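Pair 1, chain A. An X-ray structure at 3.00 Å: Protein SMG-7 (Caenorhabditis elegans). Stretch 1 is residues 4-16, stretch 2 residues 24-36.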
# COMPACT_ATOMS: atom_id res chain seq x y z
N GLU A 4 18.90 -22.88 -13.37
CA GLU A 4 18.59 -21.51 -13.76
C GLU A 4 19.12 -20.51 -12.73
O GLU A 4 19.80 -19.55 -13.08
CB GLU A 4 17.08 -21.33 -13.92
CG GLU A 4 16.66 -19.94 -14.36
CD GLU A 4 15.15 -19.77 -14.38
OE1 GLU A 4 14.44 -20.68 -13.91
OE2 GLU A 4 14.68 -18.72 -14.87
N TRP A 5 18.81 -20.76 -11.46
CA TRP A 5 19.25 -19.89 -10.38
C TRP A 5 20.77 -19.87 -10.25
O TRP A 5 21.35 -18.84 -9.91
CB TRP A 5 18.62 -20.33 -9.05
CG TRP A 5 19.05 -19.49 -7.89
CD1 TRP A 5 20.06 -19.77 -7.00
CD2 TRP A 5 18.49 -18.24 -7.48
NE1 TRP A 5 20.15 -18.77 -6.07
CE2 TRP A 5 19.20 -17.82 -6.34
CE3 TRP A 5 17.45 -17.44 -7.97
CZ2 TRP A 5 18.91 -16.62 -5.68
CZ3 TRP A 5 17.17 -16.26 -7.31
CH2 TRP A 5 17.89 -15.86 -6.18
N GLU A 6 21.40 -21.01 -10.51
CA GLU A 6 22.85 -21.11 -10.45
C GLU A 6 23.48 -20.30 -11.58
O GLU A 6 24.50 -19.63 -11.39
CB GLU A 6 23.30 -22.57 -10.54
N GLN A 7 22.86 -20.36 -12.76
CA GLN A 7 23.33 -19.60 -13.91
C GLN A 7 23.21 -18.10 -13.62
O GLN A 7 24.16 -17.34 -13.85
CB GLN A 7 22.54 -19.97 -15.17
CG GLN A 7 22.98 -19.24 -16.43
CD GLN A 7 24.33 -19.70 -16.94
OE1 GLN A 7 24.89 -20.69 -16.47
NE2 GLN A 7 24.87 -18.97 -17.92
N LEU A 8 22.05 -17.70 -13.12
CA LEU A 8 21.83 -16.32 -12.72
C LEU A 8 22.82 -15.90 -11.63
O LEU A 8 23.21 -14.73 -11.56
CB LEU A 8 20.39 -16.13 -12.22
CG LEU A 8 19.28 -16.31 -13.27
CD1 LEU A 8 17.92 -16.42 -12.61
CD2 LEU A 8 19.30 -15.17 -14.28
N THR A 9 23.22 -16.85 -10.80
CA THR A 9 24.18 -16.59 -9.73
C THR A 9 25.56 -16.29 -10.30
O THR A 9 26.22 -15.33 -9.89
CB THR A 9 24.29 -17.78 -8.75
OG1 THR A 9 22.98 -18.13 -8.27
CG2 THR A 9 25.18 -17.42 -7.57
N VAL A 10 26.00 -17.12 -11.24
CA VAL A 10 27.27 -16.91 -11.92
C VAL A 10 27.27 -15.57 -12.64
O VAL A 10 28.23 -14.80 -12.56
CB VAL A 10 27.58 -18.03 -12.93
CG1 VAL A 10 28.80 -17.68 -13.76
CG2 VAL A 10 27.78 -19.35 -12.21
N GLU A 11 26.17 -15.29 -13.35
CA GLU A 11 26.01 -14.03 -14.06
C GLU A 11 26.03 -12.85 -13.09
O GLU A 11 26.47 -11.75 -13.44
CB GLU A 11 24.70 -14.03 -14.85
CG GLU A 11 24.66 -15.07 -15.97
CD GLU A 11 23.25 -15.35 -16.45
OE1 GLU A 11 22.30 -14.76 -15.89
OE2 GLU A 11 23.10 -16.16 -17.39
N LEU A 12 25.56 -13.08 -11.87
CA LEU A 12 25.56 -12.04 -10.84
C LEU A 12 26.98 -11.77 -10.35
O LEU A 12 27.39 -10.62 -10.22
CB LEU A 12 24.67 -12.44 -9.67
CG LEU A 12 24.68 -11.48 -8.47
CD1 LEU A 12 24.04 -10.14 -8.84
CD2 LEU A 12 23.99 -12.09 -7.26
N ARG A 13 27.71 -12.84 -10.07
CA ARG A 13 29.06 -12.74 -9.54
C ARG A 13 30.06 -12.21 -10.57
O ARG A 13 31.08 -11.63 -10.20
CB ARG A 13 29.53 -14.09 -9.00
N LYS A 14 29.77 -12.42 -11.85
CA LYS A 14 30.63 -11.93 -12.92
C LYS A 14 30.68 -10.40 -12.94
O LYS A 14 31.71 -9.81 -13.27
CB LYS A 14 30.16 -12.43 -14.28
CG LYS A 14 30.60 -13.84 -14.62
CD LYS A 14 30.07 -14.27 -15.97
CE LYS A 14 30.74 -15.54 -16.45
NZ LYS A 14 30.31 -15.90 -17.82
N ILE A 15 29.56 -9.77 -12.59
CA ILE A 15 29.43 -8.32 -12.60
C ILE A 15 30.48 -7.66 -11.70
O ILE A 15 30.61 -8.02 -10.53
CB ILE A 15 28.02 -7.89 -12.14
CG1 ILE A 15 26.96 -8.49 -13.07
CG2 ILE A 15 27.90 -6.37 -12.10
CD1 ILE A 15 25.54 -8.11 -12.69
N PRO A 16 31.22 -6.68 -12.24
CA PRO A 16 32.29 -6.01 -11.49
C PRO A 16 31.75 -5.17 -10.33
O PRO A 16 30.56 -4.87 -10.30
CB PRO A 16 32.94 -5.10 -12.54
CG PRO A 16 31.87 -4.87 -13.55
CD PRO A 16 31.09 -6.15 -13.61
N GLN A 24 23.75 -1.75 -12.80
CA GLN A 24 23.71 -3.03 -13.51
C GLN A 24 23.46 -4.16 -12.52
O GLN A 24 22.57 -5.01 -12.72
CB GLN A 24 25.04 -3.24 -14.25
CG GLN A 24 25.17 -4.55 -15.00
CD GLN A 24 26.48 -4.64 -15.77
OE1 GLN A 24 27.05 -3.62 -16.16
NE2 GLN A 24 26.96 -5.86 -15.98
N TYR A 25 24.23 -4.14 -11.44
CA TYR A 25 24.13 -5.12 -10.37
C TYR A 25 22.75 -5.09 -9.72
O TYR A 25 22.16 -6.14 -9.46
CB TYR A 25 25.20 -4.85 -9.32
CG TYR A 25 25.46 -6.00 -8.38
CD1 TYR A 25 24.69 -6.17 -7.23
CD2 TYR A 25 26.47 -6.92 -8.63
CE1 TYR A 25 24.92 -7.23 -6.37
CE2 TYR A 25 26.71 -7.97 -7.78
CZ TYR A 25 25.93 -8.12 -6.65
OH TYR A 25 26.17 -9.17 -5.79
N LEU A 26 22.24 -3.89 -9.46
CA LEU A 26 20.92 -3.72 -8.84
C LEU A 26 19.82 -4.31 -9.71
O LEU A 26 18.97 -5.07 -9.23
CB LEU A 26 20.64 -2.24 -8.59
CG LEU A 26 21.33 -1.58 -7.39
CD1 LEU A 26 20.90 -0.13 -7.26
CD2 LEU A 26 21.02 -2.35 -6.12
N ARG A 27 19.84 -3.97 -10.99
CA ARG A 27 18.85 -4.47 -11.93
C ARG A 27 18.93 -5.98 -12.06
O ARG A 27 17.90 -6.66 -12.18
CB ARG A 27 19.01 -3.81 -13.30
CG ARG A 27 18.65 -2.33 -13.32
CD ARG A 27 18.47 -1.83 -14.74
NE ARG A 27 19.66 -2.04 -15.56
CZ ARG A 27 20.65 -1.17 -15.67
NH1 ARG A 27 20.59 -0.01 -15.03
NH2 ARG A 27 21.70 -1.44 -16.43
N HIS A 28 20.14 -6.52 -12.03
CA HIS A 28 20.29 -7.98 -12.05
C HIS A 28 19.71 -8.61 -10.79
O HIS A 28 19.13 -9.69 -10.84
CB HIS A 28 21.75 -8.38 -12.24
CG HIS A 28 21.93 -9.83 -12.57
ND1 HIS A 28 21.75 -10.34 -13.83
CD2 HIS A 28 22.27 -10.89 -11.78
CE1 HIS A 28 21.97 -11.64 -13.82
NE2 HIS A 28 22.29 -12.00 -12.59
N LEU A 29 19.87 -7.93 -9.66
CA LEU A 29 19.27 -8.39 -8.41
C LEU A 29 17.75 -8.38 -8.50
O LEU A 29 17.09 -9.25 -7.94
CB LEU A 29 19.73 -7.54 -7.22
CG LEU A 29 21.03 -7.99 -6.54
CD1 LEU A 29 21.27 -7.20 -5.26
CD2 LEU A 29 21.01 -9.48 -6.26
N MET A 30 17.21 -7.40 -9.21
CA MET A 30 15.77 -7.34 -9.46
C MET A 30 15.33 -8.55 -10.29
O MET A 30 14.31 -9.18 -9.99
CB MET A 30 15.40 -6.05 -10.19
CG MET A 30 15.41 -4.81 -9.31
SD MET A 30 15.22 -3.30 -10.27
CE MET A 30 14.79 -2.13 -8.98
N LYS A 31 16.11 -8.85 -11.32
CA LYS A 31 15.82 -10.00 -12.17
C LYS A 31 15.84 -11.30 -11.38
O LYS A 31 14.98 -12.17 -11.56
CB LYS A 31 16.81 -10.07 -13.34
CG LYS A 31 16.58 -11.25 -14.26
CD LYS A 31 17.58 -11.28 -15.40
CE LYS A 31 17.36 -12.50 -16.28
NZ LYS A 31 18.35 -12.59 -17.38
N MET A 32 16.84 -11.44 -10.50
CA MET A 32 16.94 -12.62 -9.65
C MET A 32 15.81 -12.67 -8.62
O MET A 32 15.42 -13.75 -8.18
CB MET A 32 18.31 -12.68 -8.96
CG MET A 32 19.49 -12.78 -9.93
SD MET A 32 21.06 -13.12 -9.11
CE MET A 32 20.74 -14.75 -8.42
N PHE A 33 15.30 -11.50 -8.25
CA PHE A 33 14.17 -11.43 -7.32
C PHE A 33 12.91 -11.97 -7.99
O PHE A 33 12.26 -12.87 -7.47
CB PHE A 33 13.94 -9.99 -6.86
CG PHE A 33 14.41 -9.71 -5.46
CD1 PHE A 33 13.69 -10.18 -4.36
CD2 PHE A 33 15.56 -8.98 -5.23
CE1 PHE A 33 14.13 -9.92 -3.07
CE2 PHE A 33 16.00 -8.72 -3.95
CZ PHE A 33 15.29 -9.19 -2.87
N VAL A 34 12.58 -11.40 -9.15
CA VAL A 34 11.42 -11.84 -9.92
C VAL A 34 11.52 -13.32 -10.29
O VAL A 34 10.52 -14.05 -10.26
CB VAL A 34 11.26 -10.99 -11.20
CG1 VAL A 34 10.24 -11.61 -12.15
CG2 VAL A 34 10.87 -9.56 -10.84
N ALA A 35 12.73 -13.76 -10.61
CA ALA A 35 12.98 -15.16 -10.97
C ALA A 35 12.63 -16.12 -9.84
O ALA A 35 12.01 -17.16 -10.08
CB ALA A 35 14.43 -15.34 -11.39
N ASP A 36 13.02 -15.78 -8.62
CA ASP A 36 12.79 -16.64 -7.47
C ASP A 36 12.83 -15.84 -6.16
O ASP A 36 13.83 -15.88 -5.45
CB ASP A 36 13.83 -17.77 -7.44
CG ASP A 36 13.41 -18.94 -6.57
OD1 ASP A 36 12.71 -18.73 -5.56
OD2 ASP A 36 13.79 -20.08 -6.90

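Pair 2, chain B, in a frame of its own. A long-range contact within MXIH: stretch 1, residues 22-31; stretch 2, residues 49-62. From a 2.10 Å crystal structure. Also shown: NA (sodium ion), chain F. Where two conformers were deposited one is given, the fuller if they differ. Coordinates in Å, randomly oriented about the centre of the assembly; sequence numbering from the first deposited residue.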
# COMPACT_ATOMS: atom_id res chain seq x y z
N GLY B 22 -10.06 -5.98 -1.19
CA GLY B 22 -9.20 -4.89 -0.71
C GLY B 22 -8.27 -4.24 -1.75
O GLY B 22 -8.25 -3.02 -1.89
N THR B 23 -7.46 -5.05 -2.43
CA THR B 23 -6.54 -4.50 -3.42
C THR B 23 -7.26 -3.87 -4.61
O THR B 23 -6.76 -2.93 -5.22
CB THR B 23 -5.48 -5.52 -3.85
OG1 THR B 23 -6.10 -6.58 -4.59
CG2 THR B 23 -4.79 -6.10 -2.63
N GLN B 24 -8.46 -4.37 -4.92
CA GLN B 24 -9.26 -3.82 -6.01
C GLN B 24 -9.80 -2.46 -5.59
O GLN B 24 -9.90 -1.54 -6.41
CB GLN B 24 -10.42 -4.75 -6.35
CG GLN B 24 -10.17 -5.64 -7.56
CD GLN B 24 -11.20 -6.74 -7.69
OE1 GLN B 24 -10.86 -7.92 -7.79
NE2 GLN B 24 -12.47 -6.36 -7.65
N THR B 25 -10.14 -2.33 -4.32
CA THR B 25 -10.63 -1.08 -3.76
C THR B 25 -9.52 -0.03 -3.72
O THR B 25 -9.73 1.13 -4.09
CB THR B 25 -11.20 -1.31 -2.35
OG1 THR B 25 -12.48 -1.95 -2.46
CG2 THR B 25 -11.34 0.01 -1.60
N LEU B 26 -8.33 -0.44 -3.27
CA LEU B 26 -7.18 0.46 -3.21
C LEU B 26 -6.83 0.96 -4.60
O LEU B 26 -6.44 2.11 -4.77
CB LEU B 26 -5.97 -0.24 -2.58
CG LEU B 26 -5.72 0.06 -1.10
CD1 LEU B 26 -4.94 -1.05 -0.46
CD2 LEU B 26 -4.98 1.37 -0.93
N GLN B 27 -6.98 0.10 -5.60
CA GLN B 27 -6.70 0.50 -6.97
C GLN B 27 -7.72 1.51 -7.50
O GLN B 27 -7.40 2.37 -8.32
CB GLN B 27 -6.61 -0.70 -7.91
CG GLN B 27 -6.26 -0.30 -9.33
CD GLN B 27 -6.29 -1.47 -10.29
OE1 GLN B 27 -7.35 -1.84 -10.81
NE2 GLN B 27 -5.13 -2.05 -10.55
N GLY B 28 -8.96 1.39 -7.02
CA GLY B 28 -10.02 2.32 -7.39
C GLY B 28 -9.71 3.69 -6.79
O GLY B 28 -9.85 4.70 -7.45
N GLU B 29 -9.27 3.70 -5.53
CA GLU B 29 -8.91 4.94 -4.85
C GLU B 29 -7.71 5.59 -5.54
O GLU B 29 -7.65 6.81 -5.69
CB GLU B 29 -8.56 4.68 -3.38
CG GLU B 29 -9.75 4.24 -2.52
CD GLU B 29 -9.36 3.92 -1.10
OE1 GLU B 29 -8.17 4.11 -0.75
OE2 GLU B 29 -10.22 3.47 -0.32
N LEU B 30 -6.78 4.76 -5.99
CA LEU B 30 -5.60 5.24 -6.72
C LEU B 30 -6.03 5.86 -8.05
O LEU B 30 -5.55 6.93 -8.43
CB LEU B 30 -4.62 4.08 -6.94
CG LEU B 30 -3.23 4.41 -7.52
CD1 LEU B 30 -2.40 5.19 -6.53
CD2 LEU B 30 -2.50 3.13 -7.94
N THR B 31 -6.96 5.22 -8.75
CA THR B 31 -7.46 5.74 -10.02
C THR B 31 -8.13 7.11 -9.86
O THR B 31 -7.94 8.00 -10.69
CB THR B 31 -8.41 4.75 -10.72
OG1 THR B 31 -7.72 3.53 -10.98
CG2 THR B 31 -8.88 5.33 -12.03
N GLU B 49 -1.25 13.68 -2.62
CA GLU B 49 -2.28 12.69 -2.33
C GLU B 49 -2.12 11.45 -3.22
O GLU B 49 -2.33 10.33 -2.76
CB GLU B 49 -3.68 13.29 -2.48
CG GLU B 49 -4.11 14.12 -1.26
CD GLU B 49 -5.44 14.83 -1.45
OE1 GLU B 49 -6.16 14.53 -2.43
OE2 GLU B 49 -5.76 15.70 -0.61
N TYR B 50 -1.76 11.65 -4.48
CA TYR B 50 -1.56 10.52 -5.37
C TYR B 50 -0.35 9.70 -4.92
O TYR B 50 -0.39 8.47 -4.86
CB TYR B 50 -1.41 10.94 -6.84
CG TYR B 50 -1.12 9.76 -7.73
CD1 TYR B 50 -2.12 8.83 -8.01
CD2 TYR B 50 0.18 9.47 -8.16
CE1 TYR B 50 -1.85 7.71 -8.76
CE2 TYR B 50 0.46 8.32 -8.89
CZ TYR B 50 -0.57 7.45 -9.19
OH TYR B 50 -0.32 6.30 -9.90
N GLN B 51 0.73 10.40 -4.56
CA GLN B 51 1.95 9.76 -4.08
C GLN B 51 1.63 8.94 -2.84
O GLN B 51 2.09 7.82 -2.69
CB GLN B 51 3.02 10.81 -3.72
CG GLN B 51 3.69 11.48 -4.91
CD GLN B 51 4.54 12.69 -4.52
OE1 GLN B 51 4.37 13.26 -3.44
NE2 GLN B 51 5.42 13.10 -5.41
N SER B 52 0.87 9.54 -1.93
CA SER B 52 0.52 8.85 -0.69
C SER B 52 -0.32 7.60 -0.97
O SER B 52 -0.09 6.53 -0.39
CB SER B 52 -0.20 9.81 0.27
OG SER B 52 -0.82 9.10 1.33
N LYS B 53 -1.26 7.71 -1.90
CA LYS B 53 -2.08 6.55 -2.24
C LYS B 53 -1.24 5.46 -2.89
O LYS B 53 -1.42 4.27 -2.62
CB LYS B 53 -3.25 6.95 -3.13
CG LYS B 53 -4.22 5.82 -3.41
CD LYS B 53 -4.85 5.27 -2.13
CE LYS B 53 -5.63 6.34 -1.38
NZ LYS B 53 -6.37 5.77 -0.21
N LEU B 54 -0.31 5.85 -3.76
CA LEU B 54 0.53 4.87 -4.43
C LEU B 54 1.41 4.16 -3.39
O LEU B 54 1.58 2.94 -3.43
CB LEU B 54 1.38 5.52 -5.52
CG LEU B 54 2.32 4.57 -6.27
CD1 LEU B 54 1.51 3.53 -7.05
CD2 LEU B 54 3.24 5.37 -7.20
N SER B 55 1.95 4.91 -2.43
CA SER B 55 2.77 4.31 -1.38
C SER B 55 1.93 3.34 -0.55
O SER B 55 2.38 2.25 -0.20
CB SER B 55 3.36 5.39 -0.47
OG SER B 55 4.18 6.28 -1.20
N GLU B 56 0.70 3.75 -0.24
CA GLU B 56 -0.22 2.90 0.51
C GLU B 56 -0.42 1.54 -0.16
O GLU B 56 -0.55 0.52 0.52
CB GLU B 56 -1.57 3.60 0.67
CG GLU B 56 -2.55 2.86 1.54
CD GLU B 56 -3.74 3.71 1.91
OE1 GLU B 56 -3.69 4.94 1.69
OE2 GLU B 56 -4.74 3.14 2.41
N TYR B 57 -0.43 1.52 -1.48
CA TYR B 57 -0.58 0.26 -2.21
C TYR B 57 0.65 -0.61 -2.00
O TYR B 57 0.54 -1.82 -1.83
CB TYR B 57 -0.80 0.49 -3.71
CG TYR B 57 -0.53 -0.75 -4.53
CD1 TYR B 57 -1.39 -1.84 -4.48
CD2 TYR B 57 0.65 -0.89 -5.25
CE1 TYR B 57 -1.13 -3.01 -5.18
CE2 TYR B 57 0.93 -2.05 -5.96
CZ TYR B 57 0.03 -3.10 -5.92
OH TYR B 57 0.30 -4.25 -6.63
N THR B 58 1.83 0.00 -2.03
CA THR B 58 3.08 -0.74 -1.83
C THR B 58 3.22 -1.22 -0.38
O THR B 58 3.70 -2.32 -0.13
CB THR B 58 4.31 0.07 -2.29
OG1 THR B 58 4.45 1.23 -1.47
CG2 THR B 58 4.16 0.51 -3.74
N LEU B 59 2.77 -0.41 0.57
CA LEU B 59 2.83 -0.81 1.97
C LEU B 59 1.96 -2.05 2.18
O LEU B 59 2.29 -2.92 2.99
CB LEU B 59 2.33 0.31 2.89
CG LEU B 59 3.26 1.53 3.05
CD1 LEU B 59 2.47 2.75 3.51
CD2 LEU B 59 4.38 1.22 4.03
N TYR B 60 0.86 -2.11 1.44
CA TYR B 60 -0.06 -3.24 1.51
C TYR B 60 0.65 -4.54 1.14
O TYR B 60 0.48 -5.57 1.81
CB TYR B 60 -1.26 -3.00 0.60
CG TYR B 60 -2.28 -4.12 0.56
CD1 TYR B 60 -3.55 -3.94 1.09
CD2 TYR B 60 -1.99 -5.34 -0.04
CE1 TYR B 60 -4.50 -4.95 1.05
CE2 TYR B 60 -2.92 -6.36 -0.09
CZ TYR B 60 -4.17 -6.16 0.46
OH TYR B 60 -5.11 -7.18 0.42
N ARG B 61 1.47 -4.50 0.09
CA ARG B 61 2.22 -5.67 -0.34
C ARG B 61 3.34 -6.01 0.64
O ARG B 61 3.61 -7.17 0.90
CB ARG B 61 2.78 -5.47 -1.76
CG ARG B 61 1.71 -5.22 -2.83
CD ARG B 61 0.77 -6.42 -2.96
NE ARG B 61 -0.15 -6.29 -4.09
CZ ARG B 61 -1.12 -7.16 -4.36
NH1 ARG B 61 -1.31 -8.22 -3.59
NH2 ARG B 61 -1.91 -6.96 -5.41
N ASN B 62 3.97 -4.98 1.20
CA ASN B 62 5.03 -5.20 2.18
C ASN B 62 4.46 -5.86 3.44
O ASN B 62 5.12 -6.67 4.09
CB ASN B 62 5.71 -3.87 2.54
CG ASN B 62 6.39 -3.23 1.35
OD1 ASN B 62 5.93 -3.36 0.22
ND2 ASN B 62 7.51 -2.56 1.59
NA NA F . -7.22 3.88 2.58

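Where do the two contacts differ most sharply? At the matched positions Met A32 and Tyr B57. In pair 1 Met A32 is a knob, seated among Leu A12, Leu A8, Trp A5 and Thr A9. Its methyl lies over one face of the indole, with CE of Met A32 3.8 Å from the centroid of the six-membered ring of Trp A5, while SD of Met A32 comes within 3.6 Å of CD2 of Leu A12. Met A32's CA-to-CB bond points sideways, Tyr B57's toward the partner helix, yet the tyrosine side chain stops 5.1 Å away, CB of Tyr B57 to CD2 of Leu B26. Its hydroxyl instead accepts a hydrogen bond from its own helix, NE of Arg B61 to OH of Tyr B57 at 3.3 Å.

What backbone do they share? Each is a pair of antiparallel helices, at 169° between directions in pair 1 and 164° in pair 2, with axes approaching to 10.2 Å and 9.5 Å. Fourteen central residues superpose with an RMSD of 0.4 Å. The register is common too: Leu A8 lies opposite Met A32 as Leu B26 lies opposite Tyr B57, and Leu A12 faces His A28 as Leu B30 faces Lys B53. Pair 1 buries 765 Å² and pair 2 596 Å².

Which positions keep the same solution? Leu A12 and Leu B30, both in the t, p rotamer, each set a methyl against the matched tyrosine: CD1 of Leu A12 is 3.5 Å from CZ of Tyr A25, and CD1 of Leu B30 is 3.4 Å from CE1 of Tyr B50. In pair 1 this methyl lies over the ring face. The next leucine is reached as well, at 4.0 Å from CD1 of Leu A12 to CD2 of Leu A29 and 3.9 Å from CD1 of Leu B30 to CB of Leu B54.

How is a polar link made across the same site? His A28 and Lys B53 coincide, but they choose different partners. The imidazole donates from NE2 of His A28 to the backbone O of Leu A8, at 3.1 Å and nearly linear, so one helix is tied to the main chain of the other. The flexible lysine reaches a side chain instead: NZ of Lys B53 forms a salt bridge with OE1 of Glu B29 at 2.5 Å. Glu A11 matches that glutamate, but its OE1 merely lies 3.8 Å from CE1 of His A28.

How is the far end filled? The bulk changes sides. In pair 1 the large Trp A5 reaches across, its CZ3 lying 3.2 Å from the backbone O of Met A32, and the small Ala A35 takes CD1 of Leu A8 at 3.9 Å from its CB. In pair 2 the small Thr B23 matches the tryptophan and the large Tyr B60 matches the alanine; CG2 of Thr B23 is 3.2 Å from CZ of Tyr B60, and CD1 of Leu B26 is 3.6 Å from CD1 of Tyr B60.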